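Local coordinates for protein alpha-1,4-endofucoidanase (Mariniflexile fucanivorans, PDB 6DLH) that hydrolyses fucoidan internally, at alpha-1,4 linkages, as a calcium-binding, retaining endo-enzyme of glycoside hydrolase family 107, at residues A[707-712]-A[722-727]; A[116-121]-A[164-169]. One frame throughout, in Å; residues are numbered along the deposited sequence.

Contact 1: A[707-712]-A[722-727]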
loop_
_atom_site.group_PDB
_atom_site.type_symbol
_atom_site.label_atom_id
_atom_site.label_comp_id
_atom_site.label_asym_id
_atom_site.label_seq_id
_atom_site.Cartn_x
_atom_site.Cartn_y
_atom_site.Cartn_z
ATOM N N ASN A 707 43.399 -20.888 13.294
ATOM C CA ASN A 707 43.411 -22.146 12.564
ATOM C C ASN A 707 43.382 -21.850 11.068
ATOM O O ASN A 707 42.393 -21.324 10.563
ATOM C CB ASN A 707 42.210 -23.024 12.930
ATOM C CG ASN A 707 42.309 -23.663 14.301
ATOM O OD1 ASN A 707 42.144 -24.876 14.424
ATOM N ND2 ASN A 707 42.585 -22.870 15.329
ATOM N N SER A 708 44.468 -22.216 10.372
ATOM C CA SER A 708 44.620 -21.877 8.968
ATOM C C SER A 708 44.245 -23.067 8.085
ATOM O O SER A 708 44.667 -24.196 8.334
ATOM C CB SER A 708 46.009 -21.365 8.695
ATOM O OG SER A 708 46.173 -21.057 7.319
ATOM N N PHE A 709 43.439 -22.796 7.055
ATOM C CA PHE A 709 42.970 -23.819 6.132
ATOM C C PHE A 709 43.167 -23.339 4.698
ATOM O O PHE A 709 43.280 -22.142 4.452
ATOM C CB PHE A 709 41.483 -24.115 6.350
ATOM C CG PHE A 709 41.108 -24.547 7.745
ATOM C CD1 PHE A 709 40.883 -23.606 8.744
ATOM C CD2 PHE A 709 40.975 -25.891 8.060
ATOM C CE1 PHE A 709 40.539 -24.004 10.027
ATOM C CE2 PHE A 709 40.633 -26.286 9.346
ATOM C CZ PHE A 709 40.414 -25.343 10.325
ATOM N N THR A 710 43.198 -24.282 3.751
ATOM C CA THR A 710 43.245 -23.909 2.347
ATOM C C THR A 710 42.158 -24.676 1.597
ATOM O O THR A 710 41.906 -25.848 1.879
ATOM C CB THR A 710 44.663 -24.050 1.761
ATOM O OG1 THR A 710 44.976 -25.436 1.609
ATOM C CG2 THR A 710 45.732 -23.371 2.592
ATOM N N PHE A 711 41.515 -23.994 0.644
ATOM C CA PHE A 711 40.414 -24.579 -0.101
ATOM C C PHE A 711 40.599 -24.298 -1.588
ATOM O O PHE A 711 41.079 -23.238 -1.976
ATOM C CB PHE A 711 39.062 -24.078 0.429
ATOM C CG PHE A 711 38.650 -24.658 1.762
ATOM C CD1 PHE A 711 39.015 -24.044 2.953
ATOM C CD2 PHE A 711 37.906 -25.830 1.833
ATOM C CE1 PHE A 711 38.638 -24.579 4.177
ATOM C CE2 PHE A 711 37.534 -26.368 3.059
ATOM C CZ PHE A 711 37.906 -25.743 4.231
ATOM N N ASN A 712 40.201 -25.264 -2.415
ATOM C CA ASN A 712 40.401 -25.127 -3.845
ATOM C C ASN A 712 39.049 -25.028 -4.545
ATOM O O ASN A 712 38.125 -25.778 -4.237
ATOM C CB ASN A 712 41.358 -26.184 -4.408
ATOM C CG ASN A 712 41.534 -26.063 -5.907
ATOM O OD1 ASN A 712 42.485 -25.441 -6.379
ATOM N ND2 ASN A 712 40.602 -26.623 -6.665
ATOM N N ALA A 722 42.324 -20.524 -1.906
ATOM C CA ALA A 722 42.267 -19.439 -0.944
ATOM C C ALA A 722 42.574 -19.992 0.445
ATOM O O ALA A 722 42.478 -21.201 0.671
ATOM C CB ALA A 722 40.903 -18.788 -0.994
ATOM N N GLU A 723 42.943 -19.087 1.360
ATOM C CA GLU A 723 43.112 -19.410 2.768
ATOM C C GLU A 723 41.861 -18.991 3.549
ATOM O O GLU A 723 41.329 -17.898 3.343
ATOM C CB GLU A 723 44.357 -18.707 3.310
ATOM C CG GLU A 723 44.541 -18.880 4.806
ATOM C CD GLU A 723 45.681 -18.091 5.424
ATOM O OE1 GLU A 723 46.533 -17.600 4.670
ATOM O OE2 GLU A 723 45.710 -17.968 6.663
ATOM N N ILE A 724 41.402 -19.877 4.446
ATOM C CA ILE A 724 40.360 -19.584 5.422
ATOM C C ILE A 724 40.981 -19.620 6.820
ATOM O O ILE A 724 41.630 -20.597 7.183
ATOM C CB ILE A 724 39.181 -20.575 5.282
ATOM C CG1 ILE A 724 38.264 -20.241 4.098
ATOM C CG2 ILE A 724 38.382 -20.659 6.575
ATOM C CD1 ILE A 724 38.839 -20.538 2.733
ATOM N N LEU A 725 40.759 -18.552 7.597
ATOM C CA LEU A 725 41.383 -18.345 8.897
ATOM C C LEU A 725 40.293 -18.170 9.956
ATOM O O LEU A 725 39.524 -17.210 9.909
ATOM C CB LEU A 725 42.266 -17.095 8.787
ATOM C CG LEU A 725 42.927 -16.589 10.071
ATOM C CD1 LEU A 725 44.129 -17.449 10.437
ATOM C CD2 LEU A 725 43.362 -15.137 9.915
ATOM N N ILE A 726 40.225 -19.120 10.900
ATOM C CA ILE A 726 39.271 -19.097 12.001
ATOM C C ILE A 726 40.042 -19.083 13.317
ATOM O O ILE A 726 40.831 -19.989 13.585
ATOM C CB ILE A 726 38.317 -20.310 11.957
ATOM C CG1 ILE A 726 37.460 -20.345 10.691
ATOM C CG2 ILE A 726 37.458 -20.360 13.212
ATOM C CD1 ILE A 726 36.872 -21.706 10.387
ATOM N N ASN A 727 39.777 -18.063 14.138
ATOM C CA ASN A 727 40.236 -18.030 15.516
ATOM C C ASN A 727 39.288 -18.854 16.388
ATOM O O ASN A 727 38.086 -18.593 16.423
ATOM C CB ASN A 727 40.323 -16.595 16.040
ATOM C CG ASN A 727 40.986 -16.525 17.397
ATOM O OD1 ASN A 727 41.438 -17.542 17.915
ATOM N ND2 ASN A 727 41.057 -15.337 17.974
#
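The F709 ring turns an edge to the backbone carbonyl of I724: that oxygen lies in the ring plane, 3.5 Å from F709 CD1. Farther round the same ring, F709 CE1 meets the methyl CD1 of I726 at 4.3 Å. The F711 ring takes the end of the I724 side chain, F711 CD1 standing 3.5 Å from I724 CD1, and the two side chains cross at about a right angle. In both phenylalanines CG is anti to the carbonyl carbon (chi1 -57° in F709, -73° in F711), which puts CG beside the backbone N in each. K676 and L683 also pack on F709, and I674 and K676 on F711.

These residues belong to the hairpin of strands 705-713 and 720-729, in the last Ig-like module of this chain, consistent with its putative Ig family. The strand order 642-649, 720-729, 705-713, 674-678 makes them the central pair of a four-stranded mixed sheet. The antiparallel pairing rests on the register: N707 with I726, F709 with I724 and F711 with A722 are hydrogen-bonded pairs, each joined by two backbone bonds. The shortest of these runs from N707 N to I726 O at 2.7 Å. Besides meeting the ring edge, I724 O accepts F709 N at 2.9 Å. Between the bonded pairs E723 CA comes 3.2 Å from F709 O, a CA-H...O contact.

N707 points to the same face of the sheet as F709 and F711, its amide bonded to D703 O and W682 NE1. The other face carries S708, T710, E723 and L725, all partly exposed. There the extended E723 side chain brings OE2 to S708 OG at 3.2 Å, a weak hydrogen bond, whereas T710 OG1 turns to the hydroxyls of T677 and S678.

Contact 2: A[116-121]-A[164-169]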
loop_
_atom_site.group_PDB
_atom_site.type_symbol
_atom_site.label_atom_id
_atom_site.label_comp_id
_atom_site.label_asym_id
_atom_site.label_seq_id
_atom_site.Cartn_x
_atom_site.Cartn_y
_atom_site.Cartn_z
ATOM N N PRO A 116 18.713 -0.385 -1.912
ATOM C CA PRO A 116 18.594 0.945 -1.310
ATOM C C PRO A 116 18.515 0.964 0.219
ATOM O O PRO A 116 18.213 -0.044 0.868
ATOM C CB PRO A 116 17.302 1.503 -1.927
ATOM C CG PRO A 116 17.168 0.747 -3.227
ATOM C CD PRO A 116 17.651 -0.650 -2.897
ATOM N N ILE A 117 18.835 2.140 0.771
ATOM C CA ILE A 117 18.785 2.436 2.193
ATOM C C ILE A 117 18.494 3.931 2.314
ATOM O O ILE A 117 18.879 4.705 1.439
ATOM C CB ILE A 117 20.094 2.003 2.891
ATOM C CG1 ILE A 117 19.830 1.202 4.168
ATOM C CG2 ILE A 117 21.022 3.183 3.139
ATOM C CD1 ILE A 117 20.938 0.237 4.531
ATOM N N ASN A 118 17.745 4.314 3.355
ATOM C CA ASN A 118 17.315 5.692 3.555
ATOM C C ASN A 118 16.317 6.128 2.484
ATOM O O ASN A 118 16.090 7.324 2.313
ATOM C CB ASN A 118 18.492 6.672 3.630
ATOM C CG ASN A 118 19.176 6.688 4.981
ATOM O OD1 ASN A 118 18.563 7.020 5.994
ATOM N ND2 ASN A 118 20.453 6.339 5.004
ATOM N N LEU A 119 15.711 5.170 1.768
ATOM C CA LEU A 119 14.658 5.511 0.823
ATOM C C LEU A 119 13.298 5.194 1.447
ATOM O O LEU A 119 12.986 4.033 1.710
ATOM C CB LEU A 119 14.879 4.772 -0.503
ATOM C CG LEU A 119 13.816 5.017 -1.578
ATOM C CD1 LEU A 119 13.787 6.473 -2.028
ATOM C CD2 LEU A 119 14.003 4.083 -2.767
ATOM N N VAL A 120 12.504 6.244 1.689
ATOM C CA VAL A 120 11.283 6.106 2.468
ATOM C C VAL A 120 10.096 6.600 1.651
ATOM O O VAL A 120 9.061 6.961 2.205
ATOM C CB VAL A 120 11.357 6.790 3.851
ATOM C CG1 VAL A 120 12.203 6.006 4.839
ATOM C CG2 VAL A 120 11.798 8.245 3.784
ATOM N N ALA A 121 10.271 6.618 0.327
ATOM C CA ALA A 121 9.158 6.738 -0.599
ATOM C C ALA A 121 9.429 5.845 -1.807
ATOM O O ALA A 121 10.541 5.345 -1.971
ATOM C CB ALA A 121 8.943 8.180 -0.992
ATOM N N ASP A 164 17.102 0.703 8.520
ATOM C CA ASP A 164 16.661 0.635 7.133
ATOM C C ASP A 164 16.605 2.037 6.531
ATOM O O ASP A 164 16.726 2.200 5.319
ATOM C CB ASP A 164 15.346 -0.140 6.980
ATOM C CG ASP A 164 15.518 -1.642 7.126
ATOM O OD1 ASP A 164 15.258 -2.164 8.231
ATOM O OD2 ASP A 164 15.917 -2.282 6.138
ATOM N N TYR A 165 16.407 3.038 7.394
ATOM C CA TYR A 165 16.458 4.441 7.013
ATOM C C TYR A 165 17.216 5.204 8.101
ATOM O O TYR A 165 16.703 6.178 8.652
ATOM C CB TYR A 165 15.050 4.979 6.726
ATOM C CG TYR A 165 13.974 4.446 7.643
ATOM C CD1 TYR A 165 13.421 3.188 7.441
ATOM C CD2 TYR A 165 13.517 5.187 8.726
ATOM C CE1 TYR A 165 12.450 2.675 8.287
ATOM C CE2 TYR A 165 12.542 4.690 9.578
ATOM C CZ TYR A 165 12.008 3.430 9.359
ATOM O OH TYR A 165 11.057 2.918 10.194
ATOM N N PRO A 166 18.479 4.806 8.407
ATOM C CA PRO A 166 19.177 5.240 9.622
ATOM C C PRO A 166 19.224 6.736 9.929
ATOM O O PRO A 166 19.251 7.106 11.099
ATOM C CB PRO A 166 20.599 4.677 9.453
ATOM C CG PRO A 166 20.407 3.480 8.556
ATOM C CD PRO A 166 19.317 3.907 7.593
ATOM N N ASP A 167 19.216 7.586 8.895
ATOM C CA ASP A 167 19.373 9.014 9.139
ATOM C C ASP A 167 18.453 9.854 8.254
ATOM O O ASP A 167 18.784 10.994 7.937
ATOM C CB ASP A 167 20.842 9.458 9.086
ATOM C CG ASP A 167 21.716 8.669 8.123
ATOM O OD1 ASP A 167 21.481 8.769 6.903
ATOM O OD2 ASP A 167 22.627 7.956 8.607
ATOM N N VAL A 168 17.284 9.304 7.901
ATOM C CA VAL A 168 16.287 10.050 7.147
ATOM C C VAL A 168 15.674 11.130 8.038
ATOM O O VAL A 168 15.405 12.237 7.570
ATOM C CB VAL A 168 15.209 9.127 6.545
ATOM C CG1 VAL A 168 13.884 9.846 6.338
ATOM C CG2 VAL A 168 15.672 8.501 5.241
ATOM N N SER A 169 15.443 10.791 9.316
ATOM C CA SER A 169 14.862 11.733 10.261
ATOM C C SER A 169 15.770 12.956 10.393
ATOM O O SER A 169 15.312 14.097 10.265
ATOM C CB SER A 169 14.577 11.081 11.598
ATOM O OG SER A 169 13.399 10.285 11.540
#
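N118 and Y165 bring their CA atoms within 3.8 Å, where an irregular segment, 116-121, meets a loop that passes into a helix at V168. One nearly straight backbone bond joins the two: N118 N donates to D164 O at 3.1 Å, with 175° at the hydrogen. D164 O also accepts N57 ND2, while N57 OD1 takes L119 N, tying both segments to a third loop.

The N118 side chain does most of the bridging. Its CG is anti to the carbonyl carbon (chi1 -80°), and OD1 accepts D167 N at 3.0 Å, in the amide plane and on a lone pair. P166 CD lies 3.6 Å from the same OD1, and V168 CG2 approaches N118 O at 3.2 Å. The D167 carboxylate, turned 24° from the N118 amide, forms a salt bridge to R171. An alanine at N118 would probably leave the D167 N-H without its acceptor and open a gap beside the P166 ring.

V120 supplies the apolar half: its CG1 rests 3.6 Å from Y165 CB, and its CG2 meets V168 CG1 tip to tip at 3.7 Å. D167, its N-H held by N118, is at the N-cap position of helix 168-176; the contact joins that helix start to loop 116-121. The two loops follow neighbouring parallel strands, 143-149 and 80-84, a topology consistent with a beta/alpha-barrel-like catalytic domain.

Contacts 1 and 2 lie in different domains and do not touch: their centres are 37 Å apart and their nearest atoms about 26 Å. The domain assignment rests on the separate sheets, a parallel one in the domain of contact 2 and the mixed one of contact 1 in the outlying last module of this chain. Contact 2 closes before contact 1 opens along the chain, with Ig-like modules between them in sequence. The centre of contact 2 lies 18 Å and that of contact 1 47 Å from the chain centre, on the same side of it. Both are away from the annotated calcium sites. A 1,2-ethanediol, probably from the crystallisation liquor, lies about 4 Å from the D167 side chain.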